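Long-range contacts in BB0689 (Borrelia burgdorferi, PDB 4D53), which is an outer surface lipoprotein of the bacterial CAP superfamily whose molecular function has not been firmly established: residues Thr110-Tyr116 with Val128-Arg134; Lys40-Tyr45 with Arg67-Tyr71; Leu77-Ile81 with Glu103-Asp109; Thr54-Thr58 with Glu80-Ser84. All blocks are in the same frame, centred on the assembly; numbering follows the deposited sequence.

Contact 1. Residues Thr110-Tyr116 with Val128-Arg134; sequences TDKIGGY and VVLFGKR
With both of its torsions extended (chi1 -168°), Ile113 turns CG1 and CD1 away from its own backbone N, toward Val129 and Phe131. Ile113 CG1 lies 3.8 Å from Val129 CG1, and it also stands over one face of the Phe131 ring, displaced toward the rim. The isoleucine and the phenylalanine run side by side in the same direction, which puts Ile113 CD1 3.8 Å from Phe131 CE2. Tyr17 and Leu16 of helix 10-26 cover this apolar face, on Ile113 and Val129 respectively.

Beneath these side chains the strands are antiparallel, their axes 4.6 Å apart. Reciprocal backbone hydrogen bonds join Gly114 with Leu130 and Tyr116 with Val128. Between them the non-hydrogen-bonded pair Gly115-Val129 is drawn in tightly, and Gly115 CA comes within 3.0 Å of Val128 O. Leu130 and Val128 face the other way and pack against helix 36-52.

The regular pairing ends at Gly132, whose carbonyl oxygen accepts two N-H groups: Lys112 N at 3.0 Å, nearly in line with the C=O bond, and Asp111 N at 3.1 Å, well off the carbonyl plane. Beyond this doubled grip, Lys133 bends at chi2 (53°) and its NZ reaches Asp111 OD2 at 3.3 Å, a salt bridge whose hydrogen bond is weak. Lys112 and Arg134 direct their charged ends to other partners, Glu33 for the lysine and Asp72 and Asp35 for the arginine. This is a beta hairpin with a classic bulge at Asp111-Lys112, forming the middle of the sheet in the CAP domain.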
loop_
_atom_site.group_PDB
_atom_site.type_symbol
_atom_site.label_atom_id
_atom_site.label_comp_id
_atom_site.label_asym_id
_atom_site.label_seq_id
_atom_site.Cartn_x
_atom_site.Cartn_y
_atom_site.Cartn_z
ATOM N N THR A 110 -3.775 1.737 -13.406
ATOM C CA THR A 110 -3.111 2.766 -12.561
ATOM C C THR A 110 -1.707 2.900 -13.119
ATOM O O THR A 110 -1.205 1.948 -13.695
ATOM C CB THR A 110 -3.078 2.379 -11.042
ATOM O OG1 THR A 110 -2.400 1.119 -10.926
ATOM C CG2 THR A 110 -4.450 2.343 -10.443
ATOM N N ASP A 111 -1.051 4.070 -12.971
ATOM C CA ASP A 111 0.323 4.212 -13.334
ATOM C C ASP A 111 1.254 4.585 -12.224
ATOM O O ASP A 111 2.466 4.650 -12.424
ATOM C CB ASP A 111 0.536 5.163 -14.557
ATOM C CG ASP A 111 0.013 6.555 -14.341
ATOM O OD1 ASP A 111 -0.603 6.851 -13.318
ATOM O OD2 ASP A 111 0.215 7.374 -15.257
ATOM N N LYS A 112 0.706 4.831 -11.040
ATOM C CA LYS A 112 1.494 5.241 -9.875
ATOM C C LYS A 112 1.241 4.245 -8.707
ATOM O O LYS A 112 0.154 3.760 -8.562
ATOM C CB LYS A 112 1.034 6.623 -9.396
ATOM C CG LYS A 112 1.155 7.724 -10.467
ATOM C CD LYS A 112 2.552 7.938 -10.972
ATOM C CE LYS A 112 2.587 8.951 -12.140
ATOM N NZ LYS A 112 4.016 9.212 -12.359
ATOM N N ILE A 113 2.253 4.073 -7.874
ATOM C CA ILE A 113 2.191 3.271 -6.657
ATOM C C ILE A 113 2.857 4.048 -5.510
ATOM O O ILE A 113 3.854 4.802 -5.696
ATOM C CB ILE A 113 2.897 1.909 -6.848
ATOM C CG1 ILE A 113 2.614 0.923 -5.730
ATOM C CG2 ILE A 113 4.386 2.032 -7.077
ATOM C CD1 ILE A 113 3.195 -0.454 -5.965
ATOM N N GLY A 114 2.365 3.801 -4.304
ATOM C CA GLY A 114 3.045 4.286 -3.145
ATOM C C GLY A 114 2.591 3.517 -1.906
ATOM O O GLY A 114 1.407 3.258 -1.737
ATOM N N GLY A 115 3.534 3.145 -1.076
ATOM C CA GLY A 115 3.182 2.390 0.137
ATOM C C GLY A 115 4.021 2.664 1.308
ATOM O O GLY A 115 5.020 3.474 1.262
ATOM N N TYR A 116 3.706 1.979 2.375
ATOM C CA TYR A 116 4.405 2.178 3.663
ATOM C C TYR A 116 4.253 0.911 4.490
ATOM O O TYR A 116 3.179 0.244 4.443
ATOM C CB TYR A 116 3.856 3.428 4.401
ATOM C CG TYR A 116 4.599 3.707 5.725
ATOM C CD1 TYR A 116 5.914 4.266 5.727
ATOM C CD2 TYR A 116 4.073 3.318 6.945
ATOM C CE1 TYR A 116 6.622 4.478 6.923
ATOM C CE2 TYR A 116 4.774 3.551 8.134
ATOM C CZ TYR A 116 6.051 4.109 8.104
ATOM O OH TYR A 116 6.687 4.273 9.328
ATOM N N VAL A 128 0.566 -0.870 4.009
ATOM C CA VAL A 128 -0.455 -0.198 3.199
ATOM C C VAL A 128 0.122 0.108 1.825
ATOM O O VAL A 128 1.125 0.869 1.748
ATOM C CB VAL A 128 -1.002 1.104 3.840
ATOM C CG1 VAL A 128 -2.005 1.834 2.927
ATOM C CG2 VAL A 128 -1.588 0.870 5.257
ATOM N N VAL A 129 -0.518 -0.390 0.748
ATOM C CA VAL A 129 -0.017 -0.114 -0.630
ATOM C C VAL A 129 -1.135 0.436 -1.461
ATOM O O VAL A 129 -2.198 -0.137 -1.528
ATOM C CB VAL A 129 0.729 -1.293 -1.270
ATOM C CG1 VAL A 129 1.221 -0.945 -2.691
ATOM C CG2 VAL A 129 1.817 -1.841 -0.358
ATOM N N LEU A 130 -0.922 1.614 -2.049
ATOM C CA LEU A 130 -1.875 2.312 -2.852
ATOM C C LEU A 130 -1.410 2.368 -4.326
ATOM O O LEU A 130 -0.225 2.476 -4.594
ATOM C CB LEU A 130 -2.007 3.771 -2.378
ATOM C CG LEU A 130 -2.409 3.964 -0.883
ATOM C CD1 LEU A 130 -2.458 5.447 -0.383
ATOM C CD2 LEU A 130 -3.768 3.349 -0.663
ATOM N N PHE A 131 -2.403 2.333 -5.191
ATOM C CA PHE A 131 -2.240 2.425 -6.623
ATOM C C PHE A 131 -3.151 3.531 -7.112
ATOM O O PHE A 131 -4.304 3.723 -6.612
ATOM C CB PHE A 131 -2.636 1.114 -7.348
ATOM C CG PHE A 131 -1.899 -0.110 -6.889
ATOM C CD1 PHE A 131 -2.264 -0.740 -5.724
ATOM C CD2 PHE A 131 -0.870 -0.631 -7.610
ATOM C CE1 PHE A 131 -1.556 -1.828 -5.265
ATOM C CE2 PHE A 131 -0.187 -1.747 -7.209
ATOM C CZ PHE A 131 -0.500 -2.347 -5.994
ATOM N N GLY A 132 -2.665 4.301 -8.115
ATOM C CA GLY A 132 -3.476 5.404 -8.590
ATOM C C GLY A 132 -3.181 5.871 -10.030
ATOM O O GLY A 132 -2.130 5.611 -10.565
ATOM N N LYS A 133 -4.146 6.572 -10.589
ATOM C CA LYS A 133 -3.990 7.219 -11.938
ATOM C C LYS A 133 -4.491 8.631 -11.762
ATOM O O LYS A 133 -5.585 8.787 -11.237
ATOM C CB LYS A 133 -4.872 6.448 -12.912
ATOM C CG LYS A 133 -4.969 6.917 -14.356
ATOM C CD LYS A 133 -3.628 7.077 -14.997
ATOM C CE LYS A 133 -3.799 7.757 -16.361
ATOM N NZ LYS A 133 -2.532 8.422 -16.736
ATOM N N ARG A 134 -3.710 9.637 -12.145
ATOM C CA ARG A 134 -4.188 11.033 -12.232
ATOM C C ARG A 134 -4.931 11.390 -13.505
ATOM O O ARG A 134 -4.594 10.866 -14.555
ATOM C CB ARG A 134 -3.033 12.014 -12.159
ATOM C CG ARG A 134 -2.548 12.253 -10.755
ATOM C CD ARG A 134 -1.428 13.272 -10.689
ATOM N NE ARG A 134 -0.952 13.449 -9.312
ATOM C CZ ARG A 134 -0.009 12.725 -8.757
ATOM N NH1 ARG A 134 0.612 11.801 -9.459
ATOM N NH2 ARG A 134 0.351 12.938 -7.496
#

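Contact 2. Residues Lys40-Tyr45 with Arg67-Tyr71; sequences KVAKEY and RIHKY
The guanidinium of Arg67 lies flat over one face of the Tyr45 ring, the two planes only 3° apart and their centres separated by 3.5 Å, so the stack is also a cation-pi pair. A second ring, that of Tyr71, is clasped on both sides: Lys40 CD sits over the centre of one face, 3.8 Å from the centroid, and Lys70 CG covers the opposite one. At the edge of Tyr71 come Val41 CG2 and, in the ring plane, Glu44 OE1.

Lys40 crosses Tyr71 at about a right angle. The bend at its chi3 (-51°) keeps the chain close to the ring, so that after the methylene contact Lys40 NZ also remains over the face, 4.0 Å from the Tyr71 centroid, as a cation-pi partner. Glu44, on helix 36-52, comes from the opposite direction, and Tyr71 OH gives a 2.7 Å hydrogen bond to the syn lone pair of Glu44 OE1. The carboxylate stands steeply to the ring, at 78°.

Between the two aromatic groups, Val41 fills the interface. Val41 CG1 touches Ile68 CG1 at 4.0 Å, while Val41 CG2 meets Tyr71 CD2 at 3.6 Å.

Neither member of the stack relies on the other for its polar bonds. Thr62, Glu80 and the His57 carbonyl hold the Arg67 nitrogens, and Thr56 O and Leu59 N bind the Tyr45 hydroxyl; together these would help hold both flat groups in their orientation. With a small apolar centre and polar-aromatic flanks, helix 36-52 packs against helix 64-69 and the residues that follow it, on one side of the CAP-domain sheet.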
loop_
_atom_site.group_PDB
_atom_site.type_symbol
_atom_site.label_atom_id
_atom_site.label_comp_id
_atom_site.label_asym_id
_atom_site.label_seq_id
_atom_site.Cartn_x
_atom_site.Cartn_y
_atom_site.Cartn_z
ATOM N N LYS A 40 2.757 9.275 1.061
ATOM C CA LYS A 40 2.367 10.069 2.252
ATOM C C LYS A 40 0.991 9.600 2.772
ATOM O O LYS A 40 0.833 9.393 3.972
ATOM C CB LYS A 40 2.307 11.559 1.912
ATOM C CG LYS A 40 1.964 12.478 3.100
ATOM C CD LYS A 40 1.336 13.826 2.765
ATOM C CE LYS A 40 2.118 14.590 1.716
ATOM N NZ LYS A 40 1.290 15.737 1.205
ATOM N N VAL A 41 0.047 9.387 1.886
ATOM C CA VAL A 41 -1.303 8.921 2.267
ATOM C C VAL A 41 -1.200 7.524 2.921
ATOM O O VAL A 41 -1.849 7.290 3.927
ATOM C CB VAL A 41 -2.253 8.930 1.056
ATOM C CG1 VAL A 41 -3.634 8.392 1.384
ATOM C CG2 VAL A 41 -2.404 10.372 0.513
ATOM N N ALA A 42 -0.403 6.622 2.335
ATOM C CA ALA A 42 -0.247 5.261 2.865
ATOM C C ALA A 42 0.357 5.285 4.241
ATOM O O ALA A 42 -0.070 4.527 5.115
ATOM C CB ALA A 42 0.595 4.410 1.908
ATOM N N LYS A 43 1.377 6.125 4.486
ATOM C CA LYS A 43 1.970 6.225 5.766
ATOM C C LYS A 43 1.020 6.754 6.856
ATOM O O LYS A 43 0.926 6.179 7.936
ATOM C CB LYS A 43 3.267 7.084 5.739
ATOM C CG LYS A 43 3.958 7.198 7.091
ATOM C CD LYS A 43 5.254 8.060 6.998
ATOM C CE LYS A 43 6.047 8.046 8.292
ATOM N NZ LYS A 43 7.273 8.860 8.159
ATOM N N GLU A 44 0.264 7.772 6.505
ATOM C CA GLU A 44 -0.670 8.382 7.476
ATOM C C GLU A 44 -1.736 7.387 7.879
ATOM O O GLU A 44 -2.095 7.240 9.065
ATOM C CB GLU A 44 -1.339 9.598 6.860
ATOM C CG GLU A 44 -0.342 10.756 6.741
ATOM C CD GLU A 44 -0.974 12.131 6.399
ATOM O OE1 GLU A 44 -2.256 12.268 6.337
ATOM O OE2 GLU A 44 -0.109 13.042 6.202
ATOM N N TYR A 45 -2.197 6.662 6.858
ATOM C CA TYR A 45 -3.240 5.605 7.110
ATOM C C TYR A 45 -2.706 4.409 7.899
ATOM O O TYR A 45 -3.368 3.936 8.846
ATOM C CB TYR A 45 -3.874 5.176 5.790
ATOM C CG TYR A 45 -5.195 4.461 6.042
ATOM C CD1 TYR A 45 -6.225 5.060 6.756
ATOM C CD2 TYR A 45 -5.424 3.150 5.545
ATOM C CE1 TYR A 45 -7.428 4.429 6.948
ATOM C CE2 TYR A 45 -6.623 2.518 5.728
ATOM C CZ TYR A 45 -7.648 3.153 6.434
ATOM O OH TYR A 45 -8.874 2.541 6.604
ATOM N N ARG A 67 -9.161 9.534 1.025
ATOM C CA ARG A 67 -7.938 9.780 1.730
ATOM C C ARG A 67 -6.881 10.374 0.783
ATOM O O ARG A 67 -6.100 11.203 1.185
ATOM C CB ARG A 67 -7.387 8.491 2.377
ATOM C CG ARG A 67 -8.206 8.135 3.587
ATOM C CD ARG A 67 -7.647 7.034 4.444
ATOM N NE ARG A 67 -7.588 5.772 3.750
ATOM C CZ ARG A 67 -8.596 4.884 3.682
ATOM N NH1 ARG A 67 -9.777 5.099 4.227
ATOM N NH2 ARG A 67 -8.447 3.753 3.025
ATOM N N ILE A 68 -6.833 9.898 -0.450
ATOM C CA ILE A 68 -5.886 10.455 -1.413
ATOM C C ILE A 68 -6.336 11.894 -1.821
ATOM O O ILE A 68 -5.489 12.785 -1.922
ATOM C CB ILE A 68 -5.750 9.592 -2.671
ATOM C CG1 ILE A 68 -5.147 8.210 -2.282
ATOM C CG2 ILE A 68 -4.820 10.301 -3.681
ATOM C CD1 ILE A 68 -5.338 7.129 -3.304
ATOM N N HIS A 69 -7.632 12.089 -2.007
ATOM C CA HIS A 69 -8.143 13.430 -2.402
ATOM C C HIS A 69 -7.929 14.500 -1.370
ATOM O O HIS A 69 -7.996 15.670 -1.679
ATOM C CB HIS A 69 -9.588 13.411 -2.766
ATOM C CG HIS A 69 -9.838 12.883 -4.117
ATOM N ND1 HIS A 69 -11.105 12.630 -4.592
ATOM C CD2 HIS A 69 -8.981 12.496 -5.086
ATOM C CE1 HIS A 69 -11.019 12.139 -5.813
ATOM N NE2 HIS A 69 -9.740 12.039 -6.131
ATOM N N LYS A 70 -7.609 14.129 -0.154
ATOM C CA LYS A 70 -7.234 15.131 0.826
ATOM C C LYS A 70 -5.962 15.869 0.455
ATOM O O LYS A 70 -5.780 17.005 0.846
ATOM C CB LYS A 70 -7.080 14.478 2.204
ATOM C CG LYS A 70 -6.202 15.214 3.189
ATOM C CD LYS A 70 -6.339 14.620 4.593
ATOM C CE LYS A 70 -5.529 15.385 5.635
ATOM N NZ LYS A 70 -5.564 14.644 6.933
ATOM N N TYR A 71 -5.062 15.216 -0.271
ATOM C CA TYR A 71 -3.865 15.843 -0.726
ATOM C C TYR A 71 -3.843 16.097 -2.190
ATOM O O TYR A 71 -3.075 16.966 -2.607
ATOM C CB TYR A 71 -2.683 14.991 -0.399
ATOM C CG TYR A 71 -2.502 14.893 1.057
ATOM C CD1 TYR A 71 -2.136 16.023 1.795
ATOM C CD2 TYR A 71 -2.745 13.706 1.737
ATOM C CE1 TYR A 71 -1.985 15.962 3.159
ATOM C CE2 TYR A 71 -2.558 13.624 3.109
ATOM C CZ TYR A 71 -2.181 14.760 3.814
ATOM O OH TYR A 71 -2.046 14.745 5.180
#

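Contact 3. Residues Leu77-Ile81 with Glu103-Asp109; sequences LTREI and EALINTD
A mixed contact, ionic at one end and apolar at the other, fastens Arg79 and Ile81 of strand 75-84 to the end of helix 99-105 and the loop that follows it. Arg79 is the hub. Its chain extends straight from CG to NE and delivers the guanidinium to Asp109, where Arg79 NH2 and Asp109 OD2 form a hydrogen-bonded salt bridge of 2.8 Å. Here the carboxylate oxygen lies near the guanidinium edge, whereas the nitrogen approaches from above the carboxylate plane, 53° out of it. Glu103 lies by the other arm, NH1, and would complete a salt-bridge network, but the two groups are modelled too close together for the detail to be trusted.

Asn107 CB lies over one face of the guanidinium, 3.6 Å from Arg79 NE. That NE is buried by the contact and has no polar partner in the model. Leu77 CD2 rests at 3.8 Å on Asp109 CB.

Further along the strand the packing becomes apolar: Ile81 CG2 meets Ala104 CB at 3.5 Å, and Ile81 CD1 touches Leu105 CD2 at 3.8 Å. Trp95 of helix 91-96 joins both Ile81 and Leu105. Along its edge, strand 75-84 pairs with strand 125-134, while Arg24 of helix 10-26 binds the carbonyls of Leu105 and Asn107.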
loop_
_atom_site.group_PDB
_atom_site.type_symbol
_atom_site.label_atom_id
_atom_site.label_comp_id
_atom_site.label_asym_id
_atom_site.label_seq_id
_atom_site.Cartn_x
_atom_site.Cartn_y
_atom_site.Cartn_z
ATOM N N LEU A 77 -8.671 7.441 -10.251
ATOM C CA LEU A 77 -8.865 6.006 -10.099
ATOM C C LEU A 77 -7.856 5.528 -9.092
ATOM O O LEU A 77 -6.699 5.876 -9.235
ATOM C CB LEU A 77 -8.575 5.326 -11.386
ATOM C CG LEU A 77 -9.338 4.025 -11.517
ATOM C CD1 LEU A 77 -9.747 3.904 -13.005
ATOM C CD2 LEU A 77 -8.466 2.903 -10.963
ATOM N N THR A 78 -8.287 4.709 -8.115
ATOM C CA THR A 78 -7.365 4.231 -7.081
ATOM C C THR A 78 -7.675 2.824 -6.544
ATOM O O THR A 78 -8.844 2.375 -6.619
ATOM C CB THR A 78 -7.359 5.207 -5.931
ATOM O OG1 THR A 78 -6.244 4.882 -5.083
ATOM C CG2 THR A 78 -8.680 5.116 -5.152
ATOM N N ARG A 79 -6.640 2.116 -6.042
ATOM C CA ARG A 79 -6.841 0.838 -5.302
ATOM C C ARG A 79 -5.959 0.823 -4.072
ATOM O O ARG A 79 -4.878 1.448 -4.091
ATOM C CB ARG A 79 -6.418 -0.348 -6.084
ATOM C CG ARG A 79 -7.259 -0.495 -7.340
ATOM C CD ARG A 79 -6.436 -1.150 -8.369
ATOM N NE ARG A 79 -7.150 -1.241 -9.646
ATOM C CZ ARG A 79 -8.141 -2.079 -9.855
ATOM N NH1 ARG A 79 -8.558 -2.864 -8.868
ATOM N NH2 ARG A 79 -8.675 -2.188 -11.059
ATOM N N GLU A 80 -6.368 0.019 -3.090
ATOM C CA GLU A 80 -5.642 -0.073 -1.806
ATOM C C GLU A 80 -5.557 -1.516 -1.403
ATOM O O GLU A 80 -6.599 -2.235 -1.440
ATOM C CB GLU A 80 -6.389 0.706 -0.745
ATOM C CG GLU A 80 -5.769 0.529 0.651
ATOM C CD GLU A 80 -6.481 1.403 1.686
ATOM O OE1 GLU A 80 -7.526 0.955 2.249
ATOM O OE2 GLU A 80 -5.965 2.528 1.937
ATOM N N ILE A 81 -4.370 -1.981 -1.003
ATOM C CA ILE A 81 -4.217 -3.271 -0.380
ATOM C C ILE A 81 -3.547 -3.120 0.994
ATOM O O ILE A 81 -2.609 -2.316 1.116
ATOM C CB ILE A 81 -3.446 -4.296 -1.264
ATOM C CG1 ILE A 81 -2.089 -3.783 -1.665
ATOM C CG2 ILE A 81 -4.235 -4.595 -2.613
ATOM C CD1 ILE A 81 -1.161 -4.681 -2.499
ATOM N N GLU A 103 -5.959 -8.891 -7.968
ATOM C CA GLU A 103 -6.510 -7.958 -8.982
ATOM C C GLU A 103 -5.791 -6.620 -8.902
ATOM O O GLU A 103 -5.406 -6.041 -9.929
ATOM C CB GLU A 103 -7.987 -7.747 -8.759
ATOM C CG GLU A 103 -8.741 -7.188 -9.930
ATOM C CD GLU A 103 -8.582 -5.709 -10.131
ATOM O OE1 GLU A 103 -8.284 -4.976 -9.125
ATOM O OE2 GLU A 103 -8.721 -5.274 -11.323
ATOM N N ALA A 104 -5.582 -6.118 -7.679
ATOM C CA ALA A 104 -4.818 -4.883 -7.512
ATOM C C ALA A 104 -3.402 -4.991 -7.931
ATOM O O ALA A 104 -2.877 -4.088 -8.651
ATOM C CB ALA A 104 -4.968 -4.395 -6.046
ATOM N N LEU A 105 -2.691 -6.046 -7.516
ATOM C CA LEU A 105 -1.292 -6.178 -7.873
ATOM C C LEU A 105 -1.043 -6.250 -9.370
ATOM O O LEU A 105 -0.011 -5.782 -9.848
ATOM C CB LEU A 105 -0.687 -7.426 -7.276
ATOM C CG LEU A 105 -0.461 -7.509 -5.788
ATOM C CD1 LEU A 105 0.037 -8.923 -5.385
ATOM C CD2 LEU A 105 0.605 -6.474 -5.406
ATOM N N ILE A 106 -1.956 -6.837 -10.103
ATOM C CA ILE A 106 -1.747 -6.985 -11.549
ATOM C C ILE A 106 -2.660 -6.031 -12.390
ATOM O O ILE A 106 -2.893 -6.313 -13.568
ATOM C CB ILE A 106 -1.911 -8.489 -11.997
ATOM C CG1 ILE A 106 -3.336 -8.968 -11.827
ATOM C CG2 ILE A 106 -0.894 -9.329 -11.285
ATOM C CD1 ILE A 106 -3.614 -10.318 -12.534
ATOM N N ASN A 107 -3.177 -4.975 -11.782
ATOM C CA ASN A 107 -4.058 -4.029 -12.465
ATOM C C ASN A 107 -3.336 -3.271 -13.620
ATOM O O ASN A 107 -2.137 -3.022 -13.568
ATOM C CB ASN A 107 -4.759 -3.118 -11.511
ATOM C CG ASN A 107 -3.957 -1.907 -11.146
ATOM O OD1 ASN A 107 -3.132 -1.863 -10.194
ATOM N ND2 ASN A 107 -4.091 -0.920 -12.011
ATOM N N THR A 108 -4.121 -2.917 -14.634
ATOM C CA THR A 108 -3.628 -2.081 -15.761
ATOM C C THR A 108 -4.243 -0.728 -15.761
ATOM O O THR A 108 -4.046 0.012 -16.715
ATOM C CB THR A 108 -4.002 -2.704 -17.148
ATOM O OG1 THR A 108 -5.415 -2.884 -17.250
ATOM C CG2 THR A 108 -3.317 -3.911 -17.322
ATOM N N ASP A 109 -4.986 -0.370 -14.718
ATOM C CA ASP A 109 -5.720 0.849 -14.646
ATOM C C ASP A 109 -4.891 2.010 -14.083
ATOM O O ASP A 109 -5.395 3.111 -14.078
ATOM C CB ASP A 109 -6.900 0.805 -13.688
ATOM C CG ASP A 109 -7.985 -0.108 -14.066
ATOM O OD1 ASP A 109 -7.989 -0.633 -15.232
ATOM O OD2 ASP A 109 -8.814 -0.280 -13.098
#

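Contact 4. Residues Thr54-Thr58 with Glu80-Ser84; sequences TITHT and EILAS
His57 and Glu80 meet through a 2.7 Å hydrogen bond from His57 ND1 to Glu80 OE1. The carboxylate receives it on the anti lone pair, away from its second oxygen, and its plane is nearly coplanar with the imidazole, 21° apart. The N-H points toward its acceptor with a moderate bend (152°), and the oxygen sits a little out of the ring plane. Against one face of the same ring lies Leu82 CD1, 3.9 Å from the centroid, in a CH-pi contact. Leu82 CD1 also touches Thr56 O at 3.5 Å and Ile55 CG2 at 3.8 Å, so one leucine branch is shared by three consecutive loop residues. Farther up the strand, Ile55 CG1 rests 3.6 Å from Ser84 CB.

Both polar partners are held from behind. An extended chain (chi1 174°, with chi2 likewise near 180°) carries the Glu80 carboxylate out from the strand to the loop. Its other oxygen, OE2, and the carbonyl of His57 both bind Arg67, so that one guanidinium ties the two residues together. The loop is shaped locally by an ST turn, in which Thr56 OG1 accepts the backbone N of Thr58 at 3.2 Å.

With ND1 as donor, the bond holds the rotation of the ring, with NE2 on the side away from the Glu80 carboxylate. A histidine paired with a glutamate in this way is consistent with the His-Glu cavity of CAP domains, although no catalytic role is established here.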
loop_
_atom_site.group_PDB
_atom_site.type_symbol
_atom_site.label_atom_id
_atom_site.label_comp_id
_atom_site.label_asym_id
_atom_site.label_seq_id
_atom_site.Cartn_x
_atom_site.Cartn_y
_atom_site.Cartn_z
ATOM N N THR A 54 -6.587 -2.134 14.172
ATOM C CA THR A 54 -7.562 -2.637 13.183
ATOM C C THR A 54 -6.872 -2.718 11.845
ATOM O O THR A 54 -5.878 -2.031 11.604
ATOM C CB THR A 54 -8.778 -1.672 13.056
ATOM O OG1 THR A 54 -9.809 -2.181 12.153
ATOM C CG2 THR A 54 -8.459 -0.293 12.525
ATOM N N ILE A 55 -7.456 -3.521 10.961
ATOM C CA ILE A 55 -7.176 -3.446 9.600
ATOM C C ILE A 55 -8.548 -3.332 8.872
ATOM O O ILE A 55 -9.446 -4.195 9.016
ATOM C CB ILE A 55 -6.417 -4.726 9.138
ATOM C CG1 ILE A 55 -5.061 -4.870 9.811
ATOM C CG2 ILE A 55 -6.385 -4.730 7.645
ATOM C CD1 ILE A 55 -4.077 -3.782 9.390
ATOM N N THR A 56 -8.699 -2.283 8.125
ATOM C CA THR A 56 -9.979 -1.965 7.447
ATOM C C THR A 56 -9.725 -0.947 6.381
ATOM O O THR A 56 -8.790 -0.131 6.526
ATOM C CB THR A 56 -11.071 -1.457 8.418
ATOM O OG1 THR A 56 -12.200 -1.049 7.632
ATOM C CG2 THR A 56 -10.576 -0.300 9.214
ATOM N N HIS A 57 -10.532 -0.924 5.325
ATOM C CA HIS A 57 -10.378 0.087 4.249
ATOM C C HIS A 57 -11.164 1.363 4.555
ATOM O O HIS A 57 -11.017 2.339 3.843
ATOM C CB HIS A 57 -10.857 -0.475 2.895
ATOM C CG HIS A 57 -10.015 -1.599 2.391
ATOM N ND1 HIS A 57 -8.804 -1.388 1.762
ATOM C CD2 HIS A 57 -10.236 -2.939 2.356
ATOM C CE1 HIS A 57 -8.320 -2.555 1.354
ATOM N NE2 HIS A 57 -9.152 -3.509 1.723
ATOM N N THR A 58 -12.004 1.370 5.607
ATOM C CA THR A 58 -12.971 2.464 5.804
ATOM C C THR A 58 -12.895 3.102 7.182
ATOM O O THR A 58 -13.894 3.429 7.796
ATOM C CB THR A 58 -14.422 1.967 5.614
ATOM O OG1 THR A 58 -14.653 0.881 6.524
ATOM C CG2 THR A 58 -14.577 1.491 4.179
ATOM N N GLU A 80 -6.368 0.019 -3.090
ATOM C CA GLU A 80 -5.642 -0.073 -1.806
ATOM C C GLU A 80 -5.557 -1.516 -1.403
ATOM O O GLU A 80 -6.599 -2.235 -1.440
ATOM C CB GLU A 80 -6.389 0.706 -0.745
ATOM C CG GLU A 80 -5.769 0.529 0.651
ATOM C CD GLU A 80 -6.481 1.403 1.686
ATOM O OE1 GLU A 80 -7.526 0.955 2.249
ATOM O OE2 GLU A 80 -5.965 2.528 1.937
ATOM N N ILE A 81 -4.370 -1.981 -1.003
ATOM C CA ILE A 81 -4.217 -3.271 -0.380
ATOM C C ILE A 81 -3.547 -3.120 0.994
ATOM O O ILE A 81 -2.609 -2.316 1.116
ATOM C CB ILE A 81 -3.446 -4.296 -1.264
ATOM C CG1 ILE A 81 -2.089 -3.783 -1.665
ATOM C CG2 ILE A 81 -4.235 -4.595 -2.613
ATOM C CD1 ILE A 81 -1.161 -4.681 -2.499
ATOM N N LEU A 82 -3.977 -3.958 1.950
ATOM C CA LEU A 82 -3.461 -3.992 3.271
ATOM C C LEU A 82 -2.945 -5.316 3.616
ATOM O O LEU A 82 -3.429 -6.336 3.086
ATOM C CB LEU A 82 -4.600 -3.588 4.243
ATOM C CG LEU A 82 -5.411 -2.356 3.876
ATOM C CD1 LEU A 82 -6.610 -2.189 4.771
ATOM C CD2 LEU A 82 -4.537 -1.081 4.005
ATOM N N ALA A 83 -2.055 -5.390 4.592
ATOM C CA ALA A 83 -1.605 -6.607 5.212
ATOM C C ALA A 83 -1.160 -6.347 6.638
ATOM O O ALA A 83 -0.683 -5.266 6.937
ATOM C CB ALA A 83 -0.488 -7.297 4.459
ATOM N N SER A 84 -1.342 -7.323 7.487
ATOM C CA SER A 84 -0.848 -7.240 8.859
ATOM C C SER A 84 -0.336 -8.540 9.386
ATOM O O SER A 84 -0.894 -9.622 9.147
ATOM C CB SER A 84 -2.010 -6.781 9.728
ATOM O OG SER A 84 -1.681 -6.675 11.050
#

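Contact 1 supplies the middle of the sheet, and strand 75-84, shared by contacts 3 and 4, is laid beside it: Phe131 N lies 2.8 Å from Arg79 O, and Val129 N 2.9 Å from Ile81 O. Successive residues of that strand serve opposite sides, Arg79 and Ile81 facing helix 99-105 while Glu80 and Leu82 face the loop 54-58. Contacts 2 and 4 have centres about 13 Å apart, yet join through Arg67 NH2 to Glu80 OE2, 3.0 Å, and Tyr45 OH to Thr56 O, 2.7 Å. The stack of contact 2 thus forms a second shell behind the probable CAP cavity pair of contact 4.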